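Local coordinates for protein of unknown function (DUF1255) (Acidithiobacillus ferrooxidans ATCC 23270, PDB 3EO6), which is of unknown function but is probably a pyrimidine/purine nucleoside phosphorylase, splitting nucleosides with phosphate, at residues 60-70 with 90-101. Residues are numbered along the deposited sequence; the frame is centred on the assembly and turned at random. Where two conformers were deposited one is given.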
loop_
_atom_site.group_PDB
_atom_site.type_symbol
_atom_site.label_atom_id
_atom_site.label_comp_id
_atom_site.label_asym_id
_atom_site.label_seq_id
_atom_site.Cartn_x
_atom_site.Cartn_y
_atom_site.Cartn_z
ATOM N N VAL A 60 -9.657 -10.758 2.842
ATOM C CA VAL A 60 -8.950 -10.621 1.581
ATOM C C VAL A 60 -9.723 -9.690 0.678
ATOM O O VAL A 60 -10.915 -9.887 0.453
ATOM C CB VAL A 60 -8.711 -11.974 0.912
ATOM C CG1 VAL A 60 -8.035 -11.826 -0.435
ATOM C CG2 VAL A 60 -7.883 -12.874 1.876
ATOM N N LEU A 61 -9.046 -8.663 0.163
ATOM C CA LEU A 61 -9.651 -7.695 -0.722
ATOM C C LEU A 61 -9.461 -8.009 -2.181
ATOM O O LEU A 61 -10.331 -7.697 -2.987
ATOM C CB LEU A 61 -9.099 -6.283 -0.427
ATOM C CG LEU A 61 -9.349 -5.777 0.977
ATOM C CD1 LEU A 61 -8.776 -4.392 1.147
ATOM C CD2 LEU A 61 -10.859 -5.793 1.322
ATOM N N SER A 62 -8.300 -8.566 -2.544
ATOM C CA SER A 62 -7.923 -8.816 -3.929
ATOM C C SER A 62 -6.788 -9.824 -3.941
ATOM O O SER A 62 -6.008 -9.894 -2.997
ATOM C CB SER A 62 -7.495 -7.475 -4.565
ATOM O OG SER A 62 -7.185 -7.600 -5.933
ATOM N N GLY A 63 -6.689 -10.587 -5.014
ATOM C CA GLY A 63 -5.579 -11.561 -5.184
ATOM C C GLY A 63 -5.954 -12.949 -4.711
ATOM O O GLY A 63 -7.129 -13.197 -4.536
HETATM N N MSE A 64 -4.977 -13.831 -4.604
HETATM C CA MSE A 64 -5.220 -15.228 -4.318
HETATM C C MSE A 64 -4.028 -15.795 -3.565
HETATM O O MSE A 64 -2.863 -15.665 -4.028
HETATM C CB MSE A 64 -5.482 -16.026 -5.590
HETATM C CG MSE A 64 -6.054 -17.314 -5.329
HETATM SE SE MSE A 64 -4.752 -18.706 -5.003
HETATM C CE MSE A 64 -5.895 -19.701 -4.109
ATOM N N ALA A 65 -4.364 -16.520 -2.485
ATOM C CA ALA A 65 -3.371 -17.185 -1.727
ATOM C C ALA A 65 -3.934 -18.464 -1.123
ATOM O O ALA A 65 -5.120 -18.645 -0.932
ATOM C CB ALA A 65 -2.817 -16.328 -0.578
ATOM N N TYR A 66 -3.038 -19.381 -0.851
ATOM C CA TYR A 66 -3.364 -20.550 -0.051
ATOM C C TYR A 66 -2.856 -20.351 1.343
ATOM O O TYR A 66 -1.684 -20.022 1.559
ATOM C CB TYR A 66 -2.748 -21.826 -0.587
ATOM C CG TYR A 66 -3.219 -22.169 -1.936
ATOM C CD1 TYR A 66 -4.393 -22.855 -2.144
ATOM C CD2 TYR A 66 -2.458 -21.818 -3.039
ATOM C CE1 TYR A 66 -4.807 -23.166 -3.435
ATOM C CE2 TYR A 66 -2.854 -22.146 -4.338
ATOM C CZ TYR A 66 -4.042 -22.814 -4.532
ATOM O OH TYR A 66 -4.504 -23.169 -5.789
ATOM N N TYR A 67 -3.758 -20.571 2.282
ATOM C CA TYR A 67 -3.470 -20.555 3.705
ATOM C C TYR A 67 -3.244 -21.957 4.215
ATOM O O TYR A 67 -4.032 -22.858 3.932
ATOM C CB TYR A 67 -4.677 -19.921 4.447
ATOM C CG TYR A 67 -4.625 -20.028 5.939
ATOM C CD1 TYR A 67 -3.911 -19.130 6.730
ATOM C CD2 TYR A 67 -5.336 -21.021 6.627
ATOM C CE1 TYR A 67 -3.894 -19.250 8.101
ATOM C CE2 TYR A 67 -5.309 -21.148 7.995
ATOM C CZ TYR A 67 -4.587 -20.242 8.753
ATOM O OH TYR A 67 -4.533 -20.302 10.120
ATOM N N HIS A 68 -2.187 -22.135 4.988
ATOM C CA HIS A 68 -1.869 -23.426 5.578
ATOM C C HIS A 68 -1.583 -23.252 7.042
ATOM O O HIS A 68 -0.532 -22.719 7.414
ATOM C CB HIS A 68 -0.661 -24.035 4.842
ATOM C CG HIS A 68 -0.270 -25.361 5.382
ATOM N ND1 HIS A 68 1.010 -25.662 5.719
ATOM C CD2 HIS A 68 -1.026 -26.467 5.622
ATOM C CE1 HIS A 68 1.009 -26.904 6.188
ATOM N NE2 HIS A 68 -0.199 -27.423 6.143
ATOM N N ALA A 69 -2.490 -23.677 7.899
ATOM C CA ALA A 69 -2.304 -23.578 9.349
ATOM C C ALA A 69 -1.223 -24.484 9.794
ATOM O O ALA A 69 -0.928 -25.498 9.144
ATOM C CB ALA A 69 -3.578 -23.940 10.062
ATOM N N GLU A 70 -0.579 -24.185 10.927
ATOM C CA GLU A 70 0.557 -24.981 11.393
ATOM C C GLU A 70 0.150 -26.458 11.573
ATOM O O GLU A 70 -0.720 -26.785 12.355
ATOM C CB GLU A 70 1.129 -24.445 12.693
ATOM C CG GLU A 70 2.413 -25.097 13.120
ATOM C CD GLU A 70 2.811 -24.727 14.531
ATOM O OE1 GLU A 70 3.044 -23.518 14.763
ATOM O OE2 GLU A 70 2.902 -25.628 15.408
ATOM N N GLN A 90 0.512 -19.923 16.226
ATOM C CA GLN A 90 0.738 -21.020 15.303
ATOM C C GLN A 90 1.347 -20.447 14.015
ATOM O O GLN A 90 0.962 -19.355 13.556
ATOM C CB GLN A 90 -0.550 -21.810 15.050
ATOM C CG GLN A 90 -1.744 -21.035 14.575
ATOM C CD GLN A 90 -1.895 -20.901 13.078
ATOM O OE1 GLN A 90 -1.406 -21.749 12.284
ATOM N NE2 GLN A 90 -2.631 -19.897 12.663
ATOM N N SER A 91 2.332 -21.146 13.487
ATOM C CA SER A 91 3.087 -20.736 12.324
ATOM C C SER A 91 2.373 -21.168 11.048
ATOM O O SER A 91 2.518 -22.303 10.600
ATOM C CB SER A 91 4.493 -21.279 12.397
ATOM O OG SER A 91 5.198 -20.649 13.422
ATOM N N TYR A 92 1.584 -20.272 10.454
ATOM C CA TYR A 92 0.833 -20.511 9.263
ATOM C C TYR A 92 1.633 -20.054 8.054
ATOM O O TYR A 92 2.567 -19.264 8.183
ATOM C CB TYR A 92 -0.535 -19.834 9.311
ATOM C CG TYR A 92 -0.554 -18.323 9.428
ATOM C CD1 TYR A 92 -0.467 -17.700 10.659
ATOM C CD2 TYR A 92 -0.721 -17.523 8.316
ATOM C CE1 TYR A 92 -0.565 -16.328 10.778
ATOM C CE2 TYR A 92 -0.833 -16.148 8.416
ATOM C CZ TYR A 92 -0.758 -15.530 9.647
ATOM O OH TYR A 92 -0.913 -14.177 9.763
ATOM N N ARG A 93 1.290 -20.563 6.893
ATOM C CA ARG A 93 1.864 -20.096 5.637
ATOM C C ARG A 93 0.815 -19.470 4.774
ATOM O O ARG A 93 -0.328 -19.927 4.700
ATOM C CB ARG A 93 2.547 -21.229 4.894
ATOM C CG ARG A 93 3.887 -21.634 5.494
ATOM C CD ARG A 93 4.335 -22.963 4.964
ATOM N NE ARG A 93 5.721 -23.296 5.224
ATOM C CZ ARG A 93 6.166 -23.767 6.348
ATOM N NH1 ARG A 93 5.369 -24.044 7.360
ATOM N NH2 ARG A 93 7.486 -23.980 6.434
ATOM N N LEU A 94 1.220 -18.431 4.059
ATOM C CA LEU A 94 0.484 -17.907 2.922
ATOM C C LEU A 94 1.367 -18.117 1.691
ATOM O O LEU A 94 2.472 -17.607 1.597
ATOM C CB LEU A 94 0.162 -16.412 3.063
ATOM C CG LEU A 94 -0.814 -16.055 4.171
ATOM C CD1 LEU A 94 -0.946 -14.553 4.306
ATOM C CD2 LEU A 94 -2.193 -16.676 3.906
ATOM N N GLU A 95 0.813 -18.870 0.725
ATOM C CA GLU A 95 1.413 -18.981 -0.603
ATOM C C GLU A 95 0.605 -18.072 -1.510
ATOM O O GLU A 95 -0.538 -18.325 -1.789
ATOM C CB GLU A 95 1.421 -20.392 -1.133
ATOM C CG GLU A 95 1.893 -20.440 -2.588
ATOM C CD GLU A 95 2.156 -21.812 -3.131
ATOM O OE1 GLU A 95 1.452 -22.756 -2.721
ATOM O OE2 GLU A 95 3.053 -21.942 -3.990
ATOM N N VAL A 96 1.243 -16.985 -1.913
ATOM C CA VAL A 96 0.605 -15.971 -2.697
ATOM C C VAL A 96 0.863 -16.225 -4.133
ATOM O O VAL A 96 2.043 -16.225 -4.570
ATOM C CB VAL A 96 1.121 -14.564 -2.306
ATOM C CG1 VAL A 96 0.524 -13.487 -3.187
ATOM C CG2 VAL A 96 0.764 -14.290 -0.845
HETATM N N MSE A 97 -0.246 -16.605 -4.782
HETATM C CA MSE A 97 -0.277 -16.896 -6.212
HETATM C C MSE A 97 -0.430 -15.632 -7.039
HETATM O O MSE A 97 0.187 -15.509 -8.124
HETATM C CB MSE A 97 -1.351 -17.908 -6.543
HETATM C CG MSE A 97 -1.263 -19.177 -5.733
HETATM SE SE MSE A 97 0.411 -20.194 -5.890
HETATM C CE MSE A 97 0.188 -20.739 -7.716
ATOM N N GLU A 98 -1.246 -14.705 -6.560
ATOM C CA GLU A 98 -1.420 -13.406 -7.184
ATOM C C GLU A 98 -1.359 -12.406 -6.042
ATOM O O GLU A 98 -1.940 -12.669 -4.988
ATOM C CB GLU A 98 -2.752 -13.307 -7.921
ATOM C CG GLU A 98 -2.914 -14.297 -9.063
ATOM C CD GLU A 98 -2.178 -13.899 -10.336
ATOM O OE1 GLU A 98 -1.406 -12.921 -10.331
ATOM O OE2 GLU A 98 -2.371 -14.600 -11.360
ATOM N N PRO A 99 -0.721 -11.254 -6.291
ATOM C CA PRO A 99 -0.492 -10.300 -5.183
ATOM C C PRO A 99 -1.716 -10.101 -4.327
ATOM O O PRO A 99 -2.820 -9.865 -4.870
ATOM C CB PRO A 99 -0.156 -9.021 -5.886
ATOM C CG PRO A 99 0.400 -9.417 -7.226
ATOM C CD PRO A 99 -0.262 -10.720 -7.558
ATOM N N LEU A 100 -1.533 -10.252 -3.027
ATOM C CA LEU A 100 -2.629 -10.343 -2.115
ATOM C C LEU A 100 -2.797 -9.016 -1.387
ATOM O O LEU A 100 -1.886 -8.581 -0.671
ATOM C CB LEU A 100 -2.390 -11.475 -1.098
ATOM C CG LEU A 100 -3.560 -11.947 -0.331
ATOM C CD1 LEU A 100 -4.515 -12.708 -1.193
ATOM C CD2 LEU A 100 -3.119 -12.804 0.879
ATOM N N ASP A 101 -3.967 -8.385 -1.551
ATOM C CA ASP A 101 -4.358 -7.246 -0.759
ATOM C C ASP A 101 -5.298 -7.735 0.328
ATOM O O ASP A 101 -6.294 -8.393 0.005
ATOM C CB ASP A 101 -5.134 -6.199 -1.614
ATOM C CG ASP A 101 -4.260 -5.461 -2.577
ATOM O OD1 ASP A 101 -3.619 -4.484 -2.097
ATOM O OD2 ASP A 101 -4.226 -5.804 -3.772
HETATM O O HOH W 1 -4.495 -7.782 -5.467
HETATM O O HOH W 2 2.394 -23.782 7.970
HETATM O O HOH W 3 6.248 -23.410 14.711
#
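Tyr66 and Glu95 exchange two backbone hydrogen bonds in the antiparallel pairing of strands 64-68 and 92-96, part of the smaller of two sheets in this cupin-type β-barrel. His68 and Arg93 repeat the exchange. Where both segments turn the corner into the larger sheet the register slips through two classic beta bulges: Asp101 O accepts from Leu61 N and Ser62 N, and Met64 O from Met97 N and Glu98 N. Gly63 suits this corner, since a side chain there would strike Pro99 O.

Among apolar contacts, Ala65 CB meets Leu100 CD2 inside at 3.8 Å, and the side chains of Tyr67 and Tyr92 cross at about a right angle, their ring planes 41° apart, an oblique pair with Tyr67 CE1 3.6 Å from Tyr92 CB. On the other face, in one of two conformers of Tyr66 and Met97, Met64 CE lies over the centre of the Tyr66 ring, 3.6 Å above its plane, and the selenium of selenomethionine Met97 at that ring's edge, a Met-aromatic contact.

At the corner, water 1 links Ser62 OG, Pro99 O and Asp101 OD2 beside the dimer contact, where Ser62 OG hydrogen-bonds Ser16 and Asp101 OD1 binds Ser17 and, by a salt bridge, Arg28, all of the second subunit. At the far end Gln90, bent at chi2 (90°), accepts Glu70 N on OE1 (2.9 Å) and donates through NE2 to Tyr67 OH (3.2 Å) and Pro87 O; an alanine here would probably leave Glu70 N without its acceptor. In one of two Glu70 conformers, OE1 takes Ser91 N on its anti lone pair, at 2.8 Å and nearly straight (177°).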